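Local coordinates for protein GlcNAc Inducible Gene 2, GIG2 (Candida albicans, PDB 6AKZ) that binds a ferric ion and is probably a metal-dependent oxygenase of the DUF1479 family, which belongs to the cupin clan, at residues A[130-135]-A[413-418]; A[136-141]-A[421-426]; A[165-170]-A[449-454]; A[228-233]-A[377-382]; A[390-395]-A[417-422]. One frame throughout, in Å; residues are numbered along the deposited sequence.

Contact 1 (A[130-135]-A[413-418])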
# COMPACT_ATOMS: atom_id res chain seq x y z
N VAL A 130 3.73 16.35 9.49
CA VAL A 130 3.47 16.14 10.87
C VAL A 130 3.20 14.62 10.97
O VAL A 130 2.36 14.03 10.25
CB VAL A 130 2.34 17.02 11.41
CG1 VAL A 130 0.98 16.80 10.73
CG2 VAL A 130 2.16 16.77 12.89
N PHE A 131 3.91 13.98 11.89
CA PHE A 131 3.81 12.52 12.07
C PHE A 131 3.26 12.03 13.40
O PHE A 131 2.51 11.01 13.40
CB PHE A 131 5.20 11.94 11.80
CG PHE A 131 5.70 12.25 10.42
CD1 PHE A 131 5.28 11.53 9.32
CD2 PHE A 131 6.54 13.37 10.20
CE1 PHE A 131 5.77 11.79 8.06
CE2 PHE A 131 7.02 13.67 8.92
CZ PHE A 131 6.63 12.88 7.84
N TRP A 132 3.62 12.69 14.53
CA TRP A 132 3.38 12.18 15.88
C TRP A 132 2.42 13.03 16.75
O TRP A 132 2.39 12.91 17.99
CB TRP A 132 4.73 11.88 16.62
CG TRP A 132 5.78 11.11 15.83
CD1 TRP A 132 7.03 11.53 15.46
CD2 TRP A 132 5.62 9.82 15.22
NE1 TRP A 132 7.68 10.58 14.67
CE2 TRP A 132 6.82 9.52 14.51
CE3 TRP A 132 4.59 8.87 15.23
CZ2 TRP A 132 7.02 8.33 13.84
CZ3 TRP A 132 4.80 7.66 14.50
CH2 TRP A 132 5.99 7.41 13.85
N SER A 133 1.65 13.91 16.10
CA SER A 133 0.77 14.80 16.86
C SER A 133 -0.25 14.03 17.65
O SER A 133 -0.58 12.86 17.33
CB SER A 133 0.05 15.76 15.86
OG SER A 133 -0.90 15.08 15.05
N LYS A 134 -0.83 14.66 18.68
CA LYS A 134 -1.84 14.02 19.45
C LYS A 134 -3.04 13.50 18.61
O LYS A 134 -3.54 12.38 18.86
CB LYS A 134 -2.36 14.96 20.56
CG LYS A 134 -3.44 14.34 21.46
CD LYS A 134 -4.17 15.45 22.20
CE LYS A 134 -4.57 15.05 23.62
NZ LYS A 134 -6.05 14.90 23.81
N PRO A 135 -3.54 14.33 17.65
CA PRO A 135 -4.68 13.76 16.91
C PRO A 135 -4.30 12.50 16.11
O PRO A 135 -5.16 11.59 15.98
CB PRO A 135 -5.14 14.90 15.98
CG PRO A 135 -4.33 16.13 16.39
CD PRO A 135 -3.31 15.76 17.36
N GLU A 413 13.00 20.62 13.89
CA GLU A 413 11.63 20.04 13.81
C GLU A 413 11.14 19.54 15.17
O GLU A 413 11.93 19.25 16.05
CB GLU A 413 11.53 19.01 12.70
CG GLU A 413 12.51 17.85 12.80
CD GLU A 413 12.00 16.54 12.18
OE1 GLU A 413 10.91 16.52 11.57
OE2 GLU A 413 12.75 15.52 12.27
N PHE A 414 9.83 19.56 15.34
CA PHE A 414 9.15 19.14 16.53
C PHE A 414 7.86 18.39 16.08
O PHE A 414 7.08 18.95 15.36
CB PHE A 414 8.76 20.35 17.34
CG PHE A 414 7.96 20.03 18.52
CD1 PHE A 414 8.56 19.55 19.67
CD2 PHE A 414 6.58 20.18 18.50
CE1 PHE A 414 7.78 19.23 20.77
CE2 PHE A 414 5.80 19.83 19.61
CZ PHE A 414 6.40 19.35 20.73
N GLN A 415 7.59 17.19 16.55
CA GLN A 415 6.49 16.39 15.97
C GLN A 415 5.29 16.16 16.82
O GLN A 415 4.41 15.33 16.41
CB GLN A 415 7.09 15.07 15.46
CG GLN A 415 7.98 15.25 14.21
CD GLN A 415 7.20 15.60 12.98
OE1 GLN A 415 5.99 15.41 12.94
NE2 GLN A 415 7.88 16.08 11.95
N GLY A 416 5.21 16.76 18.01
CA GLY A 416 4.06 16.62 18.85
C GLY A 416 3.92 15.35 19.64
O GLY A 416 2.85 15.07 20.17
N ALA A 417 4.98 14.55 19.71
CA ALA A 417 4.96 13.23 20.36
C ALA A 417 4.75 13.38 21.81
O ALA A 417 5.41 14.20 22.43
CB ALA A 417 6.28 12.54 20.17
N ASN A 418 3.78 12.69 22.34
CA ASN A 418 3.60 12.62 23.77
C ASN A 418 3.21 11.25 24.16
O ASN A 418 2.14 10.78 23.78
CB ASN A 418 2.52 13.60 24.26
CG ASN A 418 3.09 14.89 24.71
OD1 ASN A 418 2.84 15.93 24.12
ND2 ASN A 418 3.88 14.83 25.78
O HOH W 1 1.55 11.73 20.27

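Contact 2 (A[136-141]-A[421-426])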
# COMPACT_ATOMS: atom_id res chain seq x y z
N GLN A 136 -3.10 12.47 15.55
CA GLN A 136 -2.58 11.29 14.90
C GLN A 136 -2.49 10.05 15.80
O GLN A 136 -3.01 8.94 15.46
CB GLN A 136 -1.29 11.56 14.18
CG GLN A 136 -1.48 12.39 12.93
CD GLN A 136 -0.17 12.96 12.50
OE1 GLN A 136 0.48 13.75 13.25
NE2 GLN A 136 0.23 12.61 11.26
N THR A 137 -1.94 10.23 16.98
CA THR A 137 -1.79 9.15 17.93
C THR A 137 -3.15 8.71 18.40
O THR A 137 -3.45 7.49 18.42
CB THR A 137 -0.85 9.56 19.10
OG1 THR A 137 0.43 9.78 18.55
CG2 THR A 137 -0.73 8.49 20.13
N GLU A 138 -4.06 9.67 18.66
CA GLU A 138 -5.38 9.27 19.04
C GLU A 138 -6.17 8.56 17.94
O GLU A 138 -6.98 7.69 18.22
CB GLU A 138 -6.22 10.46 19.55
CG GLU A 138 -5.70 11.04 20.88
CD GLU A 138 -6.59 12.15 21.40
OE1 GLU A 138 -7.45 12.67 20.62
OE2 GLU A 138 -6.44 12.49 22.61
N ALA A 139 -6.02 9.02 16.71
CA ALA A 139 -6.72 8.42 15.56
C ALA A 139 -6.26 6.98 15.31
O ALA A 139 -7.06 6.03 15.13
CB ALA A 139 -6.51 9.30 14.29
N ARG A 140 -4.98 6.82 15.30
CA ARG A 140 -4.38 5.54 15.03
C ARG A 140 -4.83 4.49 16.03
O ARG A 140 -5.02 3.37 15.70
CB ARG A 140 -2.85 5.67 15.04
CG ARG A 140 -2.29 6.42 13.85
CD ARG A 140 -0.77 6.51 13.84
NE ARG A 140 -0.20 7.38 12.82
CZ ARG A 140 0.65 8.38 13.04
NH1 ARG A 140 1.06 8.66 14.23
NH2 ARG A 140 1.10 9.09 12.05
N PHE A 141 -5.01 4.89 17.25
CA PHE A 141 -5.37 3.96 18.27
C PHE A 141 -6.79 4.02 18.77
O PHE A 141 -7.13 3.35 19.74
CB PHE A 141 -4.35 4.00 19.37
CG PHE A 141 -2.99 3.70 18.89
CD1 PHE A 141 -2.70 2.51 18.27
CD2 PHE A 141 -2.00 4.60 19.09
CE1 PHE A 141 -1.42 2.21 17.85
CE2 PHE A 141 -0.71 4.34 18.65
CZ PHE A 141 -0.43 3.13 18.05
N ASP A 421 -0.35 10.53 25.09
CA ASP A 421 -1.38 10.38 24.03
C ASP A 421 -1.69 8.90 23.76
O ASP A 421 -2.70 8.55 23.14
CB ASP A 421 -0.89 11.01 22.73
CG ASP A 421 -0.64 12.51 22.86
OD1 ASP A 421 -1.20 13.08 23.82
OD2 ASP A 421 0.04 13.12 21.98
N LEU A 422 -0.81 8.00 24.21
CA LEU A 422 -1.04 6.60 24.09
C LEU A 422 -1.90 6.10 25.21
O LEU A 422 -2.29 5.00 25.16
CB LEU A 422 0.29 5.84 24.01
CG LEU A 422 1.23 6.22 22.87
CD1 LEU A 422 2.68 5.85 23.09
CD2 LEU A 422 0.69 5.55 21.62
N LYS A 423 -2.24 6.94 26.21
CA LYS A 423 -3.22 6.64 27.17
C LYS A 423 -2.88 5.41 28.04
O LYS A 423 -3.77 4.65 28.43
CB LYS A 423 -4.62 6.50 26.56
CG LYS A 423 -5.00 7.46 25.43
CD LYS A 423 -5.33 8.87 25.85
CE LYS A 423 -5.67 9.70 24.60
NZ LYS A 423 -5.41 11.13 24.83
N ASN A 424 -1.57 5.24 28.22
CA ASN A 424 -1.00 4.04 28.85
C ASN A 424 -1.67 2.72 28.37
O ASN A 424 -1.81 1.77 29.11
CB ASN A 424 -0.94 4.24 30.40
CG ASN A 424 0.12 3.38 31.05
OD1 ASN A 424 1.21 3.13 30.48
ND2 ASN A 424 -0.20 2.85 32.20
N ASP A 425 -2.04 2.62 27.09
CA ASP A 425 -2.60 1.37 26.55
C ASP A 425 -1.44 0.50 26.05
O ASP A 425 -0.74 0.88 25.12
CB ASP A 425 -3.48 1.69 25.33
CG ASP A 425 -4.17 0.46 24.79
OD1 ASP A 425 -3.53 -0.40 24.18
OD2 ASP A 425 -5.39 0.34 24.98
N ILE A 426 -1.29 -0.68 26.62
CA ILE A 426 -0.13 -1.52 26.34
C ILE A 426 -0.10 -2.00 24.87
O ILE A 426 0.93 -2.06 24.23
CB ILE A 426 -0.06 -2.70 27.35
CG1 ILE A 426 1.31 -3.32 27.30
CG2 ILE A 426 -1.14 -3.75 27.08
CD1 ILE A 426 1.48 -4.36 28.42
O HOH W 1 1.55 11.73 20.27
O HOH W 2 -4.00 6.93 21.62

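Contact 3 (A[165-170]-A[449-454])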
# COMPACT_ATOMS: atom_id res chain seq x y z
N LEU A 165 7.62 -15.64 8.74
CA LEU A 165 7.86 -14.67 9.80
C LEU A 165 6.94 -13.43 9.73
O LEU A 165 7.39 -12.30 9.53
CB LEU A 165 9.35 -14.28 9.87
CG LEU A 165 10.24 -15.48 10.27
CD1 LEU A 165 11.67 -14.98 10.19
CD2 LEU A 165 9.93 -15.97 11.68
N ILE A 166 5.65 -13.67 9.96
CA ILE A 166 4.64 -12.62 9.96
C ILE A 166 3.60 -12.92 11.03
O ILE A 166 3.28 -14.11 11.30
CB ILE A 166 4.07 -12.39 8.57
CG1 ILE A 166 3.06 -11.25 8.57
CG2 ILE A 166 3.40 -13.64 8.04
CD1 ILE A 166 2.71 -10.80 7.15
N ASP A 167 3.09 -11.86 11.64
CA ASP A 167 2.01 -11.91 12.58
C ASP A 167 0.93 -10.91 12.17
O ASP A 167 1.00 -9.72 12.44
CB ASP A 167 2.53 -11.66 14.00
CG ASP A 167 1.39 -11.46 15.03
OD1 ASP A 167 0.24 -11.93 14.80
OD2 ASP A 167 1.66 -10.87 16.11
N LEU A 168 -0.08 -11.44 11.50
CA LEU A 168 -1.12 -10.58 10.95
C LEU A 168 -2.06 -10.07 12.03
O LEU A 168 -2.80 -9.12 11.80
CB LEU A 168 -1.89 -11.38 9.90
CG LEU A 168 -1.17 -11.49 8.56
CD1 LEU A 168 -1.89 -12.50 7.67
CD2 LEU A 168 -1.08 -10.18 7.83
N ASP A 169 -1.99 -10.65 13.20
CA ASP A 169 -2.72 -10.13 14.35
C ASP A 169 -2.11 -8.87 14.94
O ASP A 169 -2.67 -8.28 15.88
CB ASP A 169 -2.77 -11.17 15.48
CG ASP A 169 -3.57 -12.37 15.13
OD1 ASP A 169 -4.40 -12.30 14.20
OD2 ASP A 169 -3.37 -13.42 15.79
N THR A 170 -0.96 -8.42 14.49
CA THR A 170 -0.39 -7.27 15.08
C THR A 170 -0.25 -6.17 14.03
O THR A 170 0.40 -6.38 12.97
CB THR A 170 0.94 -7.60 15.66
OG1 THR A 170 0.73 -8.47 16.79
CG2 THR A 170 1.68 -6.34 16.11
N LYS A 449 7.60 -16.66 16.49
CA LYS A 449 8.95 -16.35 16.16
C LYS A 449 9.14 -14.88 15.83
O LYS A 449 10.13 -14.26 16.28
CB LYS A 449 9.42 -17.21 15.02
CG LYS A 449 9.50 -18.70 15.37
CD LYS A 449 9.71 -19.48 14.07
CE LYS A 449 9.77 -20.98 14.36
NZ LYS A 449 9.55 -21.77 13.15
N ILE A 450 8.22 -14.29 15.04
CA ILE A 450 8.42 -12.84 14.70
C ILE A 450 8.32 -11.96 15.94
O ILE A 450 9.04 -10.95 16.07
CB ILE A 450 7.53 -12.41 13.51
CG1 ILE A 450 8.00 -11.08 12.95
CG2 ILE A 450 6.03 -12.37 13.98
CD1 ILE A 450 9.44 -11.04 12.46
N ARG A 451 7.46 -12.32 16.88
CA ARG A 451 7.36 -11.59 18.08
C ARG A 451 8.66 -11.66 18.85
O ARG A 451 9.12 -10.66 19.35
CB ARG A 451 6.18 -12.04 18.92
CG ARG A 451 4.85 -11.63 18.40
CD ARG A 451 3.72 -12.01 19.31
NE ARG A 451 2.43 -11.76 18.65
CZ ARG A 451 1.26 -11.69 19.22
NH1 ARG A 451 1.10 -11.91 20.53
NH2 ARG A 451 0.18 -11.43 18.44
N SER A 452 9.26 -12.84 18.94
CA SER A 452 10.53 -12.96 19.60
C SER A 452 11.63 -12.14 18.94
O SER A 452 12.44 -11.46 19.62
CB SER A 452 10.95 -14.43 19.72
OG SER A 452 12.28 -14.50 20.29
N ILE A 453 11.68 -12.21 17.61
CA ILE A 453 12.71 -11.48 16.86
C ILE A 453 12.54 -9.95 17.09
O ILE A 453 13.54 -9.23 17.37
CB ILE A 453 12.62 -11.85 15.41
CG1 ILE A 453 13.09 -13.30 15.22
CG2 ILE A 453 13.41 -10.85 14.53
CD1 ILE A 453 12.66 -13.91 13.88
N ALA A 454 11.30 -9.47 17.07
CA ALA A 454 11.07 -8.06 17.42
C ALA A 454 11.55 -7.68 18.82
O ALA A 454 12.23 -6.66 19.00
CB ALA A 454 9.62 -7.66 17.26

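Contact 4 (A[228-233]-A[377-382])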
# COMPACT_ATOMS: atom_id res chain seq x y z
N GLU A 228 5.35 -15.56 0.31
CA GLU A 228 6.53 -15.09 -0.38
C GLU A 228 6.71 -13.58 -0.13
O GLU A 228 7.83 -13.11 0.08
CB GLU A 228 6.43 -15.34 -1.90
CG GLU A 228 6.44 -16.80 -2.27
CD GLU A 228 5.11 -17.45 -2.08
OE1 GLU A 228 4.07 -16.76 -2.11
OE2 GLU A 228 5.09 -18.68 -1.94
N ARG A 229 5.60 -12.82 -0.15
CA ARG A 229 5.73 -11.36 0.02
C ARG A 229 6.36 -10.87 1.31
O ARG A 229 6.97 -9.80 1.34
CB ARG A 229 4.35 -10.71 -0.18
CG ARG A 229 4.50 -9.32 -0.76
CD ARG A 229 3.17 -8.79 -1.18
NE ARG A 229 3.34 -7.52 -1.86
CZ ARG A 229 2.61 -7.12 -2.91
NH1 ARG A 229 1.59 -7.88 -3.37
NH2 ARG A 229 2.87 -5.96 -3.46
N THR A 230 6.18 -11.68 2.36
CA THR A 230 6.83 -11.54 3.69
C THR A 230 8.35 -11.31 3.56
O THR A 230 8.94 -10.60 4.37
CB THR A 230 6.39 -12.73 4.60
OG1 THR A 230 4.98 -12.57 4.93
CG2 THR A 230 7.13 -12.77 5.94
N TYR A 231 8.96 -11.89 2.54
CA TYR A 231 10.38 -11.85 2.37
C TYR A 231 10.83 -11.01 1.15
O TYR A 231 11.96 -11.09 0.73
CB TYR A 231 10.89 -13.28 2.22
CG TYR A 231 10.58 -14.11 3.43
CD1 TYR A 231 11.42 -14.06 4.56
CD2 TYR A 231 9.44 -14.93 3.48
CE1 TYR A 231 11.14 -14.81 5.70
CE2 TYR A 231 9.16 -15.69 4.63
CZ TYR A 231 10.05 -15.61 5.75
OH TYR A 231 9.80 -16.33 6.93
N SER A 232 9.90 -10.27 0.57
CA SER A 232 10.20 -9.47 -0.59
C SER A 232 10.98 -8.21 -0.13
O SER A 232 10.69 -7.61 0.87
CB SER A 232 8.91 -9.06 -1.34
OG SER A 232 8.08 -8.20 -0.55
N LYS A 233 11.91 -7.81 -0.99
CA LYS A 233 12.71 -6.60 -0.85
C LYS A 233 12.12 -5.59 -1.79
O LYS A 233 12.23 -5.78 -3.00
CB LYS A 233 14.14 -6.92 -1.24
CG LYS A 233 14.79 -7.94 -0.35
CD LYS A 233 16.18 -8.31 -0.83
CE LYS A 233 17.16 -7.20 -0.49
NZ LYS A 233 18.56 -7.70 -0.58
N LEU A 377 3.27 -6.84 11.70
CA LEU A 377 4.48 -7.28 12.33
C LEU A 377 5.08 -8.38 11.46
O LEU A 377 4.49 -9.44 11.28
CB LEU A 377 4.27 -7.72 13.78
CG LEU A 377 5.52 -8.37 14.46
CD1 LEU A 377 6.60 -7.31 14.58
CD2 LEU A 377 5.04 -8.80 15.86
N SER A 378 6.19 -8.09 10.88
CA SER A 378 6.81 -9.03 9.89
C SER A 378 8.24 -8.77 9.75
O SER A 378 8.76 -7.71 10.13
CB SER A 378 6.08 -8.98 8.50
OG SER A 378 6.45 -7.79 7.83
N ILE A 379 8.94 -9.73 9.20
CA ILE A 379 10.44 -9.63 9.18
C ILE A 379 11.00 -8.37 8.48
O ILE A 379 11.96 -7.75 8.98
CB ILE A 379 11.07 -10.93 8.69
CG1 ILE A 379 12.53 -11.00 9.05
CG2 ILE A 379 10.90 -11.17 7.21
CD1 ILE A 379 12.75 -11.13 10.54
N THR A 380 10.34 -7.91 7.42
CA THR A 380 10.84 -6.71 6.68
C THR A 380 10.34 -5.41 7.35
O THR A 380 10.61 -4.37 6.81
CB THR A 380 10.53 -6.73 5.17
OG1 THR A 380 9.10 -6.71 4.94
CG2 THR A 380 11.12 -7.98 4.47
N ASN A 381 9.52 -5.52 8.42
CA ASN A 381 9.00 -4.41 9.18
C ASN A 381 9.70 -4.22 10.53
O ASN A 381 9.33 -3.33 11.29
CB ASN A 381 7.49 -4.51 9.34
CG ASN A 381 6.78 -3.96 8.12
OD1 ASN A 381 7.36 -3.07 7.44
ND2 ASN A 381 5.63 -4.52 7.73
N ILE A 382 10.67 -5.04 10.85
CA ILE A 382 11.38 -4.83 12.14
C ILE A 382 12.14 -3.50 12.10
O ILE A 382 12.18 -2.74 13.10
CB ILE A 382 12.27 -6.03 12.47
CG1 ILE A 382 11.44 -7.30 12.61
CG2 ILE A 382 13.06 -5.71 13.72
CD1 ILE A 382 10.42 -7.31 13.72
O HOH W 3 8.64 -6.83 2.12
O HOH W 4 8.02 -8.63 5.98

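Contact 5 (A[390-395]-A[417-422])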
# COMPACT_ATOMS: atom_id res chain seq x y z
N ASP A 390 12.25 5.05 17.76
CA ASP A 390 13.28 6.07 17.81
C ASP A 390 12.77 7.45 17.46
O ASP A 390 13.10 8.43 18.12
CB ASP A 390 14.45 5.69 16.89
CG ASP A 390 15.64 6.62 17.05
OD1 ASP A 390 16.24 6.63 18.14
OD2 ASP A 390 15.96 7.34 16.08
N ALA A 391 11.95 7.54 16.41
CA ALA A 391 11.42 8.86 16.01
C ALA A 391 10.45 9.46 16.99
O ALA A 391 10.46 10.68 17.23
CB ALA A 391 10.78 8.76 14.64
N PHE A 392 9.57 8.63 17.54
CA PHE A 392 8.60 9.10 18.49
C PHE A 392 9.27 9.54 19.80
O PHE A 392 8.84 10.53 20.45
CB PHE A 392 7.63 8.00 18.81
CG PHE A 392 6.45 8.43 19.63
CD1 PHE A 392 5.35 8.98 19.02
CD2 PHE A 392 6.45 8.30 21.03
CE1 PHE A 392 4.24 9.35 19.74
CE2 PHE A 392 5.35 8.69 21.77
CZ PHE A 392 4.23 9.19 21.14
N LEU A 393 10.24 8.73 20.25
CA LEU A 393 10.92 9.00 21.53
C LEU A 393 11.74 10.31 21.37
O LEU A 393 11.84 11.09 22.32
CB LEU A 393 11.82 7.83 21.94
CG LEU A 393 11.13 6.64 22.61
CD1 LEU A 393 12.13 5.50 22.82
CD2 LEU A 393 10.42 7.05 23.90
N LYS A 394 12.31 10.54 20.22
CA LYS A 394 13.09 11.76 19.92
C LYS A 394 12.26 12.93 19.36
O LYS A 394 12.81 14.03 19.18
CB LYS A 394 14.16 11.44 18.90
CG LYS A 394 15.24 10.54 19.45
CD LYS A 394 16.25 10.12 18.40
CE LYS A 394 17.40 11.11 18.38
NZ LYS A 394 18.19 11.09 17.11
N ASN A 395 10.96 12.71 19.10
CA ASN A 395 10.10 13.75 18.53
C ASN A 395 10.60 14.35 17.23
O ASN A 395 10.58 15.57 17.03
CB ASN A 395 9.92 14.83 19.56
CG ASN A 395 8.57 15.46 19.53
OD1 ASN A 395 7.66 15.11 18.77
ND2 ASN A 395 8.41 16.40 20.42
N ALA A 417 4.98 14.55 19.71
CA ALA A 417 4.96 13.23 20.36
C ALA A 417 4.75 13.38 21.81
O ALA A 417 5.41 14.20 22.43
CB ALA A 417 6.28 12.54 20.17
N ASN A 418 3.78 12.69 22.34
CA ASN A 418 3.60 12.62 23.77
C ASN A 418 3.21 11.25 24.16
O ASN A 418 2.14 10.78 23.78
CB ASN A 418 2.52 13.60 24.26
CG ASN A 418 3.09 14.89 24.71
OD1 ASN A 418 2.84 15.93 24.12
ND2 ASN A 418 3.88 14.83 25.78
N ILE A 419 4.07 10.61 24.94
CA ILE A 419 3.77 9.31 25.49
C ILE A 419 2.35 9.26 26.09
O ILE A 419 1.68 8.25 25.99
CB ILE A 419 4.80 8.92 26.61
CG1 ILE A 419 6.11 8.48 26.00
CG2 ILE A 419 4.27 7.79 27.47
CD1 ILE A 419 6.07 7.04 25.49
N ASP A 420 1.91 10.32 26.76
CA ASP A 420 0.60 10.26 27.38
C ASP A 420 -0.56 10.15 26.35
O ASP A 420 -1.62 9.70 26.76
CB ASP A 420 0.28 11.48 28.27
CG ASP A 420 1.01 11.44 29.64
OD1 ASP A 420 1.68 10.44 30.01
OD2 ASP A 420 0.89 12.48 30.35
N ASP A 421 -0.35 10.53 25.09
CA ASP A 421 -1.38 10.38 24.03
C ASP A 421 -1.69 8.90 23.76
O ASP A 421 -2.70 8.55 23.14
CB ASP A 421 -0.89 11.01 22.73
CG ASP A 421 -0.64 12.51 22.86
OD1 ASP A 421 -1.20 13.08 23.82
OD2 ASP A 421 0.04 13.12 21.98
N LEU A 422 -0.81 8.00 24.21
CA LEU A 422 -1.04 6.60 24.09
C LEU A 422 -1.90 6.10 25.21
O LEU A 422 -2.29 5.00 25.16
CB LEU A 422 0.29 5.84 24.01
CG LEU A 422 1.23 6.22 22.87
CD1 LEU A 422 2.68 5.85 23.09
CD2 LEU A 422 0.69 5.55 21.62

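Contact 1 (A[130-135]-A[413-418])
Gln415 of the loop after helix 407-412 reaches onto the backbone of Val130, Phe131 and Trp132 in a buried, mixed polar and apolar contact just ahead of helix 134-140. Its OE1 accepts from Phe131 N at 2.7 Å, the donor tilted 30° from the carbonyl plane. A bend at chi2 (-71°) brings CD round to lie in plane at the edge of the Phe131 ring, near CD2. The two side chains lie side by side and point the same way, ring and amide planes 52° apart. The other end of the amide is held too: Gln415 NE2 gives a nearly straight bond of 3.1 Å to Glu413 OE1 and another to Asn129 O, which fixes the rotation of the group. Trp132 packs CD1 against Gln415 CB at 3.5 Å and its own CB against Ala417 CB at 3.9 Å, while its NE1 is hydrogen-bonded to Ile396 O. The backbones come close as well. Trp132 N makes a weak bond to Gln415 O, and a water joins Trp132 O to Asn418 N. Gly416, with positive phi, packs its backbone closely against Ser133. The side chain of Ser133 caps a backbone N in the first turn of helix 134-140, and its OG is also hydrogen-bonded to Gln136 OE1; the contact is thus a loop laid across the capped start of a helix.

Contact 2 (A[136-141]-A[421-426])
Phe141 offers its ring to Leu422, whose CD2 comes in obliquely to within 3.5 Å of CE2, while one face of the ring has Arg140 CB over its centre. The neighbouring Arg140 guanidinium in turn has Gln136 CB on one face, toward the rim, and gives NH2 to Phe131 O. Leu422 CD2 also reaches Thr137 CG2 at 3.6 Å, the two side chains crossing at about a right angle. Thr137 CG2 lies anti to the backbone N, which brings it equally against Asp421 CB, also at 3.6 Å. Its OG1, the other branch, donates to a water that in turn donates to Asp421 OD2, and a second water links Asp421 O, at 2.6 Å, with a weak bond to Thr137 O. Further out, Lys423 NZ forms a salt bridge of 2.8 Å with Glu138 OE2, met on the anti side of the carboxylate, 18° out of its plane. The same oxygen pairs with Lys134 NZ and OE1 bonds to Trp102 NE1, so this carboxylate probably stays ionised. Lys423 and Asn424 both have positive phi, in a turn closed by Asp425 N to Leu422 O, 3.1 Å. Asp425 then caps Ser428 N with OD1. The last turn of helix 134-140 is therefore packed against a 3-10 turn that leads, through a reversal, into the N-cap of helix 426-431.

Contact 3 (A[165-170]-A[449-454])
Leu165 and Ile450 lead the apolar half, where the chain entering strand 166-167 lies against helix 445-460. Leu165 CD2 meets Lys449 CB at 3.6 Å and its CD1 meets Ile453 CD1 at 4.0 Å, crossing both side chains at about a right angle. Ile450 packs toward the strand: CD1 reaches Leu165 CB, and CG2 comes 3.6 Å from Asp167 CB. Tyr468 of helix 466-474 touches both Leu165 and Ile453.

The charged half belongs to Asp167 and Arg451. Arg451, extended from CG to NE, takes hold side-on, with NE and NH2 both bonding one oxygen, Asp167 OD2, each at 2.8 Å. Asp167 CG lies at the guanidinium edge, in its plane, although the two planes stand 42° apart; NH2 comes on the syn side and NE from above the carboxylate plane.

Bonds inside the turn add to this. Thr170 OG1 donates to Asp167 OD2 at 2.7 Å, and Thr170 N closes a type I turn on Asp167 O. From outside the two segments, Gln447 NE2 holds Asp167 OD1, and Glu438 O accepts from Arg451 NH1.

Three donors on a single buried oxygen should favour the ionised carboxylate and leave the aspartate little freedom to rotate.

Contact 4 (A[228-233]-A[377-382])
Thr380 and Ile379 push their CG2 methyls against the turn at Thr230. Thr380 CG2 touches two carbonyl oxygens, 3.4 Å from Thr230 O and 3.6 Å from Ser232 O, and Ile379 CG2 lies 3.5 Å from Thr230 O. That isoleucine methyl also approaches the Tyr231 ring obliquely, 3.9 Å from CE1; one face of the ring carries Thr230 CG2. With chi1 near +63°, Thr380 OG1 is placed between its backbone N and carbonyl carbon, 2.9 Å from a water that also meets Ser232 O.

No direct hydrogen bond crosses between the segments; waters do that work. A second one donates to Thr230 O at 2.7 Å, accepts from Thr380 N at 2.8 Å and meets Ser378 OG. Residues 378-381 form a type I beta turn, closed by Asn381 N to Ser378 O, which carries the chain from the corner at Leu377 into helix 382-394.

Across the contact, residues 228-230 form a helical turn without the regular bonds. Ser232 OG donates to Arg229 O in the carbonyl plane, on a lone pair, at 2.7 Å, and Ser232 N binds the same oxygen. Farther back, Thr230 OG1 bonds to Leu226 O and Arg229 NH2 makes a salt bridge with Asp352. Tyr231 OH accepts from Leu165 N, which ties the ring to the chain just before strand 166-167, while Ala472 of helix 466-474 touches its side chain.

Contact 5 (A[390-395]-A[417-422])
Ala417 CB stands almost squarely over the centre of the Phe392 ring, a CH-pi contact at 3.8 Å and only 12° off the ring normal. Phe392 gets there with CG anti to the backbone N (chi1 -171°), which sends CG away from the helix backbone, toward the loop. The CE2 and CZ atoms of the ring then meet the 3-10 turn at 419-422 and the residue before it: CE2 comes 4.1 Å from Ile419 CD1, and the same atom touches Leu422 CD1, while CZ lies by the backbone of Asn418. The polar link is short and nearly straight. Ala417 N donates to Asn395 OD1 at 2.9 Å, the donor 40° above the plane of the side-chain carbonyl, and Gln415 N makes a weak bond to the same oxygen. Asn395 has positive phi and is the C-prime residue of a Schellman motif, in which Ile396 N returns to Ala391 O. The loop is thus pinned to the side-chain amide of the residue that ends helix 382-394.

Overall arrangement
The contacts fall into two groups. Contacts 1, 2 and 5 lie together around the loop 413-425: contact 1 is centred 7 Å from contact 5 and 12 Å from contact 2, contacts 2 and 5 are 10 Å apart, and one water serves both contacts 1 and 2. The loop is thus held by helix 134-140 and the residues leading into it, and by the end of helix 382-394. Contacts 3 and 4 form the second group, their centres 10 Å apart, joined by Asp167 N to Leu377 O at 2.8 Å. Between the groups no atoms touch; the nearest are about 9 Å apart. All five lie away from the iron site of His192, Asp194 and His355.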